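Local coordinates for protein L-ornithine N(5)-monooxygenase (Pseudomonas aeruginosa, PDB 3S5W) that hydroxylates the side-chain nitrogen of L-ornithine with FAD, NADPH and oxygen, the first step toward the hydroxamate groups of the siderophore pyoverdin, at residues A[274-279]-A[298-303]; A[241-246]-A[329-334]. One frame throughout, in Å; residues are numbered along the deposited sequence.

Interaction 1: residues A[274-279]-A[298-303]; sequences NEVFAP and REYHNT. With ONH (N~5~-hydroxy-L-ornithine), chain E.
Val-276 and Phe-277, on a 3-10 turn that forms part of the ornithine site, pack against Tyr-300 and Thr-303, which follow helix 290-299. The apolar part of the contact begins with a CH-pi interaction: Val-276 CG2 lies over the Tyr-300 ring face, 4.3 Å from its centroid and 19° off the normal. Its sister methyl CG1 reaches Tyr-300 CD1 at 3.9 Å and also backs the Phe-277 ring near its rim. On the other face of that ring sits the bound product N5-hydroxy-L-ornithine, whose CA lies 3.4 Å above the plane and over the centre of the Phe-277 ring. The phenyl group is thus sandwiched between a valine methyl and the alpha carbon of the ligand. Its far end meets Thr-303, the hydroxyl OG1 approaching Phe-277 CZ obliquely at 3.2 Å.

Polar bonds flank this packing. The Asn-274 amide clasps the amino acid end of the ligand with both its oxygen and its nitrogen: OD1 accepts from the ligand N at 2.7 Å, while ND2 donates to the carboxylate O at 2.9 Å in a nearly straight bond (161°). Ser-430, Asn-304 and Lys-89 bind the same ligand. In the other segment, Thr-303 OG1 stands between its own backbone N and carbonyl carbon (chi1 59°), which turns it back to the carbonyl of Tyr-300. There it donates to Tyr-300 O at 2.6 Å, an oxygen that also accepts from Thr-303 N.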
loop_
_atom_site.group_PDB
_atom_site.type_symbol
_atom_site.label_atom_id
_atom_site.label_comp_id
_atom_site.label_asym_id
_atom_site.label_seq_id
_atom_site.Cartn_x
_atom_site.Cartn_y
_atom_site.Cartn_z
ATOM N N ASN A 274 -0.479 -10.533 -17.505
ATOM C CA ASN A 274 -0.708 -10.730 -16.066
ATOM C C ASN A 274 0.200 -11.787 -15.442
ATOM O O ASN A 274 0.328 -11.862 -14.199
ATOM C CB ASN A 274 -2.176 -11.028 -15.738
ATOM C CG ASN A 274 -2.572 -10.476 -14.359
ATOM O OD1 ASN A 274 -2.382 -9.288 -14.086
ATOM N ND2 ASN A 274 -3.109 -11.328 -13.507
ATOM N N GLU A 275 0.833 -12.587 -16.303
ATOM C CA GLU A 275 1.873 -13.517 -15.838
ATOM C C GLU A 275 3.063 -12.822 -15.133
ATOM O O GLU A 275 3.797 -13.485 -14.389
ATOM C CB GLU A 275 2.347 -14.439 -16.959
ATOM C CG GLU A 275 1.222 -15.458 -17.294
ATOM C CD GLU A 275 1.613 -16.492 -18.311
ATOM O OE1 GLU A 275 2.738 -16.413 -18.838
ATOM O OE2 GLU A 275 0.773 -17.368 -18.607
ATOM N N VAL A 276 3.222 -11.521 -15.332
ATOM C CA VAL A 276 4.301 -10.745 -14.637
ATOM C C VAL A 276 4.104 -10.702 -13.108
ATOM O O VAL A 276 5.041 -10.346 -12.349
ATOM C CB VAL A 276 4.506 -9.317 -15.253
ATOM C CG1 VAL A 276 3.385 -8.354 -14.899
ATOM C CG2 VAL A 276 5.836 -8.707 -14.872
ATOM N N PHE A 277 2.889 -11.038 -12.666
ATOM C CA PHE A 277 2.581 -11.096 -11.226
ATOM C C PHE A 277 2.690 -12.496 -10.626
ATOM O O PHE A 277 2.620 -12.657 -9.388
ATOM C CB PHE A 277 1.186 -10.505 -10.955
ATOM C CG PHE A 277 1.058 -9.086 -11.372
ATOM C CD1 PHE A 277 0.484 -8.763 -12.599
ATOM C CD2 PHE A 277 1.527 -8.054 -10.553
ATOM C CE1 PHE A 277 0.375 -7.421 -13.005
ATOM C CE2 PHE A 277 1.422 -6.721 -10.946
ATOM C CZ PHE A 277 0.829 -6.402 -12.186
ATOM N N ALA A 278 2.865 -13.507 -11.475
ATOM C CA ALA A 278 2.916 -14.905 -11.017
ATOM C C ALA A 278 4.162 -15.123 -10.119
ATOM O O ALA A 278 5.190 -14.453 -10.324
ATOM C CB ALA A 278 2.943 -15.872 -12.202
ATOM N N PRO A 279 4.062 -16.019 -9.123
ATOM C CA PRO A 279 5.240 -16.287 -8.275
ATOM C C PRO A 279 6.527 -16.604 -9.081
ATOM O O PRO A 279 7.599 -16.141 -8.696
ATOM C CB PRO A 279 4.811 -17.491 -7.440
ATOM C CG PRO A 279 3.301 -17.269 -7.237
ATOM C CD PRO A 279 2.845 -16.694 -8.618
ATOM N N ARG A 298 9.901 -1.073 -16.656
ATOM C CA ARG A 298 9.399 -0.056 -17.568
ATOM C C ARG A 298 8.339 -0.654 -18.525
ATOM O O ARG A 298 7.263 -0.058 -18.713
ATOM C CB ARG A 298 10.568 0.510 -18.379
ATOM C CG ARG A 298 10.413 1.933 -18.911
ATOM C CD ARG A 298 11.798 2.675 -18.925
ATOM N NE ARG A 298 12.846 1.879 -19.582
ATOM C CZ ARG A 298 14.001 1.491 -19.032
ATOM N NH1 ARG A 298 14.332 1.841 -17.792
ATOM N NH2 ARG A 298 14.835 0.749 -19.739
ATOM N N GLU A 299 8.652 -1.810 -19.127
ATOM C CA GLU A 299 7.731 -2.457 -20.083
ATOM C C GLU A 299 6.337 -2.701 -19.477
ATOM O O GLU A 299 5.323 -2.554 -20.143
ATOM C CB GLU A 299 8.300 -3.791 -20.585
ATOM C CG GLU A 299 7.466 -4.437 -21.745
ATOM C CD GLU A 299 7.953 -5.836 -22.174
ATOM O OE1 GLU A 299 9.102 -6.217 -21.848
ATOM O OE2 GLU A 299 7.176 -6.584 -22.840
ATOM N N TYR A 300 6.313 -3.135 -18.222
ATOM C CA TYR A 300 5.064 -3.552 -17.564
ATOM C C TYR A 300 4.557 -2.531 -16.544
ATOM O O TYR A 300 3.737 -2.860 -15.688
ATOM C CB TYR A 300 5.274 -4.922 -16.905
ATOM C CG TYR A 300 5.368 -6.068 -17.905
ATOM C CD1 TYR A 300 4.212 -6.701 -18.365
ATOM C CD2 TYR A 300 6.610 -6.508 -18.390
ATOM C CE1 TYR A 300 4.272 -7.740 -19.288
ATOM C CE2 TYR A 300 6.686 -7.566 -19.304
ATOM C CZ TYR A 300 5.511 -8.175 -19.751
ATOM O OH TYR A 300 5.550 -9.222 -20.652
ATOM N N HIS A 301 5.057 -1.299 -16.633
ATOM C CA HIS A 301 4.677 -0.234 -15.704
ATOM C C HIS A 301 3.150 -0.050 -15.663
ATOM O O HIS A 301 2.581 0.168 -14.585
ATOM C CB HIS A 301 5.348 1.088 -16.112
ATOM C CG HIS A 301 5.376 2.129 -15.031
ATOM N ND1 HIS A 301 4.728 3.346 -15.144
ATOM C CD2 HIS A 301 6.020 2.158 -13.839
ATOM C CE1 HIS A 301 4.954 4.070 -14.060
ATOM N NE2 HIS A 301 5.729 3.369 -13.253
ATOM N N ASN A 302 2.496 -0.191 -16.828
ATOM C CA ASN A 302 1.060 0.044 -16.951
ATOM C C ASN A 302 0.144 -1.093 -16.457
ATOM O O ASN A 302 -1.074 -1.041 -16.633
ATOM C CB ASN A 302 0.700 0.460 -18.399
ATOM C CG ASN A 302 0.621 -0.705 -19.334
ATOM O OD1 ASN A 302 1.320 -1.712 -19.156
ATOM N ND2 ASN A 302 -0.258 -0.598 -20.352
ATOM N N THR A 303 0.728 -2.123 -15.874
ATOM C CA THR A 303 -0.063 -3.153 -15.155
ATOM C C THR A 303 -0.384 -2.653 -13.744
ATOM O O THR A 303 -1.245 -3.191 -13.066
ATOM C CB THR A 303 0.735 -4.443 -14.984
ATOM O OG1 THR A 303 1.932 -4.150 -14.248
ATOM C CG2 THR A 303 1.095 -5.033 -16.351
HETATM C C ONH E . -2.447 -9.444 -10.259
HETATM N N ONH E . -3.038 -7.744 -11.942
HETATM O O ONH E . -3.328 -10.144 -10.840
HETATM C CA ONH E . -2.320 -8.004 -10.670
HETATM C CB ONH E . -2.790 -7.098 -9.526
HETATM C CD ONH E . -3.023 -4.758 -8.793
HETATM N NE ONH E . -2.778 -3.409 -9.234
HETATM C CG ONH E . -2.557 -5.649 -9.922
HETATM O OZ ONH E . -3.484 -2.404 -8.612
HETATM O OXT ONH E . -1.665 -9.872 -9.363
#

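Interaction 2: residues A[241-246]-A[329-334]; sequences EAFIDL and PRHAFR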
loop_
_atom_site.group_PDB
_atom_site.type_symbol
_atom_site.label_atom_id
_atom_site.label_comp_id
_atom_site.label_asym_id
_atom_site.label_seq_id
_atom_site.Cartn_x
_atom_site.Cartn_y
_atom_site.Cartn_z
ATOM N N GLU A 241 -10.978 7.146 -8.369
ATOM C CA GLU A 241 -11.936 6.789 -7.283
ATOM C C GLU A 241 -12.389 8.023 -6.522
ATOM O O GLU A 241 -13.565 8.170 -6.226
ATOM C CB GLU A 241 -11.318 5.752 -6.344
ATOM C CG GLU A 241 -11.266 4.368 -7.040
ATOM C CD GLU A 241 -10.769 3.225 -6.160
ATOM O OE1 GLU A 241 -10.332 3.473 -4.998
ATOM O OE2 GLU A 241 -10.839 2.053 -6.630
ATOM N N ALA A 242 -11.444 8.911 -6.202
ATOM C CA ALA A 242 -11.783 10.198 -5.579
ATOM C C ALA A 242 -12.766 10.989 -6.428
ATOM O O ALA A 242 -13.794 11.504 -5.930
ATOM C CB ALA A 242 -10.505 11.028 -5.339
ATOM N N PHE A 243 -12.485 11.096 -7.728
ATOM C CA PHE A 243 -13.410 11.798 -8.588
ATOM C C PHE A 243 -14.824 11.221 -8.577
ATOM O O PHE A 243 -15.795 11.958 -8.530
ATOM C CB PHE A 243 -12.920 11.812 -10.040
ATOM C CG PHE A 243 -13.850 12.534 -10.969
ATOM C CD1 PHE A 243 -13.845 13.938 -11.025
ATOM C CD2 PHE A 243 -14.725 11.819 -11.804
ATOM C CE1 PHE A 243 -14.725 14.621 -11.889
ATOM C CE2 PHE A 243 -15.606 12.476 -12.672
ATOM C CZ PHE A 243 -15.594 13.903 -12.717
ATOM N N ILE A 244 -14.938 9.908 -8.688
ATOM C CA ILE A 244 -16.259 9.290 -8.804
ATOM C C ILE A 244 -17.005 9.444 -7.454
ATOM O O ILE A 244 -18.239 9.709 -7.417
ATOM C CB ILE A 244 -16.097 7.804 -9.248
ATOM C CG1 ILE A 244 -15.900 7.739 -10.769
ATOM C CG2 ILE A 244 -17.269 6.925 -8.778
ATOM C CD1 ILE A 244 -17.083 8.358 -11.635
ATOM N N ASP A 245 -16.275 9.292 -6.351
ATOM C CA ASP A 245 -16.912 9.543 -5.063
ATOM C C ASP A 245 -17.460 10.978 -4.917
ATOM O O ASP A 245 -18.594 11.172 -4.474
ATOM C CB ASP A 245 -15.989 9.237 -3.898
ATOM C CG ASP A 245 -16.765 9.054 -2.609
ATOM O OD1 ASP A 245 -17.610 8.137 -2.565
ATOM O OD2 ASP A 245 -16.521 9.807 -1.661
ATOM N N LEU A 246 -16.657 11.990 -5.275
ATOM C CA LEU A 246 -17.161 13.368 -5.268
ATOM C C LEU A 246 -18.383 13.496 -6.167
ATOM O O LEU A 246 -19.419 14.079 -5.751
ATOM C CB LEU A 246 -16.082 14.398 -5.649
ATOM C CG LEU A 246 -14.927 14.448 -4.625
ATOM C CD1 LEU A 246 -13.804 15.333 -5.148
ATOM C CD2 LEU A 246 -15.430 14.972 -3.286
ATOM N N PRO A 329 -21.400 22.440 -16.937
ATOM C CA PRO A 329 -20.013 22.000 -16.693
ATOM C C PRO A 329 -19.630 21.999 -15.196
ATOM O O PRO A 329 -18.789 22.785 -14.755
ATOM C CB PRO A 329 -19.187 23.026 -17.481
ATOM C CG PRO A 329 -20.076 24.304 -17.466
ATOM C CD PRO A 329 -21.493 23.908 -17.119
ATOM N N ARG A 330 -20.258 21.107 -14.441
ATOM C CA ARG A 330 -19.982 20.892 -13.023
ATOM C C ARG A 330 -18.487 20.601 -12.810
ATOM O O ARG A 330 -17.801 21.328 -12.080
ATOM C CB ARG A 330 -20.856 19.730 -12.528
ATOM C CG ARG A 330 -20.686 19.409 -11.079
ATOM C CD ARG A 330 -21.627 18.329 -10.564
ATOM N NE ARG A 330 -21.096 17.869 -9.272
ATOM C CZ ARG A 330 -21.292 16.672 -8.738
ATOM N NH1 ARG A 330 -22.063 15.785 -9.355
ATOM N NH2 ARG A 330 -20.720 16.373 -7.573
ATOM N N HIS A 331 -17.986 19.574 -13.498
ATOM C CA HIS A 331 -16.607 19.113 -13.359
ATOM C C HIS A 331 -15.755 19.503 -14.541
ATOM O O HIS A 331 -16.294 19.797 -15.597
ATOM C CB HIS A 331 -16.602 17.587 -13.260
ATOM C CG HIS A 331 -17.386 17.083 -12.101
ATOM N ND1 HIS A 331 -18.374 16.123 -12.211
ATOM C CD2 HIS A 331 -17.344 17.433 -10.800
ATOM C CE1 HIS A 331 -18.894 15.893 -11.017
ATOM N NE2 HIS A 331 -18.285 16.675 -10.146
ATOM N N ALA A 332 -14.440 19.470 -14.351
ATOM C CA ALA A 332 -13.469 19.740 -15.410
ATOM C C ALA A 332 -12.391 18.650 -15.450
ATOM O O ALA A 332 -11.884 18.183 -14.408
ATOM C CB ALA A 332 -12.848 21.136 -15.235
ATOM N N PHE A 333 -12.063 18.231 -16.666
ATOM C CA PHE A 333 -11.016 17.256 -16.897
ATOM C C PHE A 333 -9.792 18.024 -17.429
ATOM O O PHE A 333 -9.688 18.297 -18.626
ATOM C CB PHE A 333 -11.476 16.201 -17.915
ATOM C CG PHE A 333 -10.520 15.063 -18.068
ATOM C CD1 PHE A 333 -10.388 14.112 -17.053
ATOM C CD2 PHE A 333 -9.765 14.931 -19.229
ATOM C CE1 PHE A 333 -9.475 13.050 -17.182
ATOM C CE2 PHE A 333 -8.857 13.876 -19.381
ATOM C CZ PHE A 333 -8.690 12.946 -18.320
ATOM N N ARG A 334 -8.889 18.403 -16.538
ATOM C CA ARG A 334 -7.715 19.217 -16.914
ATOM C C ARG A 334 -6.501 18.350 -17.154
ATOM O O ARG A 334 -5.630 18.250 -16.305
ATOM C CB ARG A 334 -7.461 20.310 -15.876
ATOM C CG ARG A 334 -8.733 21.164 -15.642
ATOM C CD ARG A 334 -8.534 22.088 -14.462
ATOM N NE ARG A 334 -8.440 23.462 -14.887
ATOM C CZ ARG A 334 -9.458 24.306 -14.897
ATOM N NH1 ARG A 334 -10.655 23.913 -14.499
ATOM N NH2 ARG A 334 -9.273 25.545 -15.301
#
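The guanidinium of Arg-330 is gripped by three backbone carbonyls: NE donates to Val-253 O, NH1 to Asn-247 O, and NH2 to Leu-246 O. The last bond joins the two segments and is weak, at 3.2 Å between Arg-330 NH2 and Leu-246 O with a bent N-H...O angle of 131°, although Leu-246 O lies near the guanidinium plane. Fully extended from CG to NE, the arginine chain spans the gap to the last turn of helix 237-249, where its positive charge would probably be favoured by the helix dipole.

The second part of the contact is an aromatic pair. Phe-243 presents its edge to the face of His-331 in a T-shaped arrangement, with centroids 4.8 Å apart and planes at 68°. Phe-243 CZ comes within 3.6 Å of His-331 ND1, and CE1 is equally near CG of the same imidazole. Phe-243 CG is anti to the backbone N (chi1 -180°), a setting that carries the ring out from the helix to the histidine. Against the opposite imidazole face lies the aliphatic stem of Arg-330, its CG 3.7 Å above the centre of the ring, so that His-331 is clamped between phenyl and arginine.

Helix 237-249 follows the glycine-rich NADP-binding turn of a Rossmann-type domain. It packs against strands 228-233 and 253-258 and, through Phe-243, touches Phe-320 of helix 310-326, while strand 332-334, outermost in the parallel sheet, pairs with strand 253-258 through backbone hydrogen bonds of Ala-332 and Arg-334.

In the fold
Interaction 1 falls within the stretch of chain between the two segments of interaction 2, yet the contacts are separate: their centres are 29 Å apart and their nearest atoms about 13 Å. The pairing of 274-279 with 298-303 builds a wall of the ornithine pocket, and the Phe-277 side chain is about 8 Å from both FAD and NADP. The pairing of 241-246 with 329-334 belongs to the nucleotide-binding domain, with the Phe-243 side chain about 11 Å from NADP. That side chain is about 9 Å from Gly-235 of the NADP site, whereas the Phe-277 side chain is about 3 Å from that of Leu-428 in the FAD site.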